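Local coordinates for lipoprotein (Mycoplasma mycoides subsp. capri, PDB 7ADK) that probably acts as a cell-surface protease of the mycoplasma peptidase family, whose characterised members cleave host immunoglobulins, at residues 438-443 with 585-590. Residues are numbered along the deposited sequence; the frame is centred on the assembly and turned at random.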
loop_
_atom_site.group_PDB
_atom_site.type_symbol
_atom_site.label_atom_id
_atom_site.label_comp_id
_atom_site.label_asym_id
_atom_site.label_seq_id
_atom_site.Cartn_x
_atom_site.Cartn_y
_atom_site.Cartn_z
ATOM N N LYS B 438 -4.898 -40.676 -7.313
ATOM C CA LYS B 438 -6.027 -40.467 -6.384
ATOM C C LYS B 438 -5.755 -39.435 -5.280
ATOM O O LYS B 438 -6.604 -38.589 -5.024
ATOM C CB LYS B 438 -6.457 -41.809 -5.781
ATOM C CG LYS B 438 -7.088 -42.755 -6.807
ATOM C CD LYS B 438 -7.541 -44.089 -6.221
ATOM C CE LYS B 438 -6.391 -44.970 -5.774
ATOM N NZ LYS B 438 -6.832 -46.257 -5.278
ATOM N N ASN B 439 -4.614 -39.519 -4.602
ATOM C CA ASN B 439 -4.292 -38.718 -3.410
ATOM C C ASN B 439 -2.764 -38.558 -3.224
ATOM O O ASN B 439 -2.172 -39.290 -2.429
ATOM C CB ASN B 439 -5.020 -39.299 -2.162
ATOM C CG ASN B 439 -4.816 -40.783 -1.855
ATOM O OD1 ASN B 439 -4.444 -41.597 -2.684
ATOM N ND2 ASN B 439 -5.069 -41.199 -0.646
ATOM N N PRO B 440 -2.098 -37.639 -3.955
ATOM C CA PRO B 440 -0.645 -37.452 -3.908
ATOM C C PRO B 440 -0.171 -36.664 -2.684
ATOM O O PRO B 440 -0.885 -35.816 -2.165
ATOM C CB PRO B 440 -0.301 -36.721 -5.203
ATOM C CG PRO B 440 -1.526 -35.851 -5.426
ATOM C CD PRO B 440 -2.665 -36.733 -4.939
ATOM N N THR B 441 1.061 -36.908 -2.243
ATOM C CA THR B 441 1.671 -36.262 -1.060
ATOM C C THR B 441 3.047 -35.629 -1.294
ATOM O O THR B 441 3.487 -34.810 -0.488
ATOM C CB THR B 441 1.809 -37.265 0.094
ATOM O OG1 THR B 441 2.668 -38.313 -0.285
ATOM C CG2 THR B 441 0.490 -37.879 0.516
ATOM N N LYS B 442 3.728 -35.958 -2.397
ATOM C CA LYS B 442 5.111 -35.567 -2.683
ATOM C C LYS B 442 5.187 -34.747 -3.967
ATOM O O LYS B 442 4.930 -35.251 -5.056
ATOM C CB LYS B 442 5.954 -36.846 -2.719
ATOM C CG LYS B 442 7.456 -36.581 -2.618
ATOM C CD LYS B 442 8.180 -37.886 -2.288
ATOM C CE LYS B 442 9.627 -37.621 -1.898
ATOM N NZ LYS B 442 10.140 -38.624 -0.945
ATOM N N PHE B 443 5.504 -33.466 -3.813
ATOM C CA PHE B 443 5.331 -32.418 -4.823
ATOM C C PHE B 443 6.655 -31.763 -5.198
ATOM O O PHE B 443 7.549 -31.650 -4.366
ATOM C CB PHE B 443 4.359 -31.355 -4.312
ATOM C CG PHE B 443 2.915 -31.794 -4.282
ATOM C CD1 PHE B 443 2.428 -32.571 -3.225
ATOM C CD2 PHE B 443 2.058 -31.424 -5.321
ATOM C CE1 PHE B 443 1.083 -32.942 -3.184
ATOM C CE2 PHE B 443 0.707 -31.788 -5.283
ATOM C CZ PHE B 443 0.220 -32.537 -4.207
ATOM N N ASN B 585 -5.557 -27.758 -4.362
ATOM C CA ASN B 585 -6.048 -28.967 -5.005
ATOM C C ASN B 585 -5.515 -29.225 -6.433
ATOM O O ASN B 585 -6.259 -29.669 -7.301
ATOM C CB ASN B 585 -7.572 -29.018 -4.861
ATOM C CG ASN B 585 -8.116 -30.424 -4.926
ATOM O OD1 ASN B 585 -7.419 -31.421 -4.999
ATOM N ND2 ASN B 585 -9.406 -30.573 -4.875
ATOM N N TYR B 586 -4.226 -28.981 -6.678
ATOM C CA TYR B 586 -3.572 -29.235 -7.983
ATOM C C TYR B 586 -3.720 -30.677 -8.504
ATOM O O TYR B 586 -3.725 -30.915 -9.713
ATOM C CB TYR B 586 -2.082 -28.867 -7.857
ATOM C CG TYR B 586 -1.292 -29.012 -9.140
ATOM C CD1 TYR B 586 -1.536 -28.156 -10.228
ATOM C CD2 TYR B 586 -0.221 -29.923 -9.228
ATOM C CE1 TYR B 586 -0.735 -28.214 -11.381
ATOM C CE2 TYR B 586 0.577 -29.993 -10.388
ATOM C CZ TYR B 586 0.312 -29.133 -11.467
ATOM O OH TYR B 586 1.068 -29.138 -12.592
ATOM N N SER B 587 -3.897 -31.656 -7.628
ATOM C CA SER B 587 -4.226 -33.037 -8.001
ATOM C C SER B 587 -5.520 -33.144 -8.806
ATOM O O SER B 587 -5.540 -33.760 -9.868
ATOM C CB SER B 587 -4.344 -33.901 -6.750
ATOM O OG SER B 587 -4.612 -35.245 -7.061
ATOM N N GLU B 588 -6.609 -32.552 -8.328
ATOM C CA GLU B 588 -7.944 -32.703 -8.917
ATOM C C GLU B 588 -8.334 -31.584 -9.881
ATOM O O GLU B 588 -9.258 -31.751 -10.674
ATOM C CB GLU B 588 -8.996 -32.861 -7.808
ATOM C CG GLU B 588 -8.773 -34.072 -6.899
ATOM C CD GLU B 588 -8.489 -35.347 -7.691
ATOM O OE1 GLU B 588 -9.323 -35.742 -8.531
ATOM O OE2 GLU B 588 -7.419 -35.953 -7.490
ATOM N N SER B 589 -7.486 -30.569 -10.067
ATOM C CA SER B 589 -7.501 -29.680 -11.244
ATOM C C SER B 589 -7.183 -30.337 -12.614
ATOM O O SER B 589 -6.302 -31.200 -12.721
ATOM C CB SER B 589 -6.539 -28.529 -11.002
ATOM O OG SER B 589 -6.600 -27.669 -12.115
ATOM N N ASP B 590 -7.807 -29.849 -13.698
ATOM C CA ASP B 590 -7.410 -30.168 -15.080
ATOM C C ASP B 590 -6.344 -29.221 -15.683
ATOM O O ASP B 590 -5.584 -29.671 -16.544
ATOM C CB ASP B 590 -8.649 -30.275 -15.990
ATOM C CG ASP B 590 -9.385 -31.620 -15.917
ATOM O OD1 ASP B 590 -10.254 -31.885 -16.780
ATOM O OD2 ASP B 590 -9.101 -32.438 -15.025
#
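A small van der Waals contact, partly against a serine hydroxyl and partly apolar, joins the end of a β-hairpin to a loop of the peptidase region: residues 438-443 lead out of the hairpin turn into strand 442-447, while 585-590 belong to the loop between helix 575-582 and strand 594-595. The two backbones stay well apart, Pro440 CA lying 7.0 Å from Ser587 CA, and the segments bury just 167 Å² between them. At the middle, the CG-CD edge of the Pro440 ring rests along the CB-OG bond of Ser587. Pro440 CD lies 3.2 Å from Ser587 OG, and Pro440 CG sits 3.7 Å from Ser587 CB. Ser587 OG stands anti to its backbone N (chi1 -178°), where it also donates a hydrogen bond to Glu588 OE2 at 2.9 Å. The hydroxyl approaches that oxygen from above the carboxylate plane, 27° out of it; a bend at chi2 (-47°) folds the glutamate back toward the serine. Deeper in, Phe443 and Tyr586 touch edge to edge, neither face stacked: Phe443 CE2 approaches Tyr586 CD2 at 4.5 Å, each near the plane of the other ring. Ile428 of strand 421-433 packs on both rings, and Tyr431 on Pro440 and Ser587, so this strand bridges the sparse contact. The phenol OH of Tyr586 is fixed separately, by hydrogen bonds with Met429 O and Val593 N. A single helix-like turn shapes the loop, Ser589 N donating to Asn585 O at 3.2 Å; within it Tyr586 and Ser587 both turn toward the hairpin. The contact thus packs a connecting loop against an antiparallel hairpin, 421-433 with 442-447, within the antiparallel sheet of the peptidase region, consistent with the β-rich architecture of the PA peptidase clan.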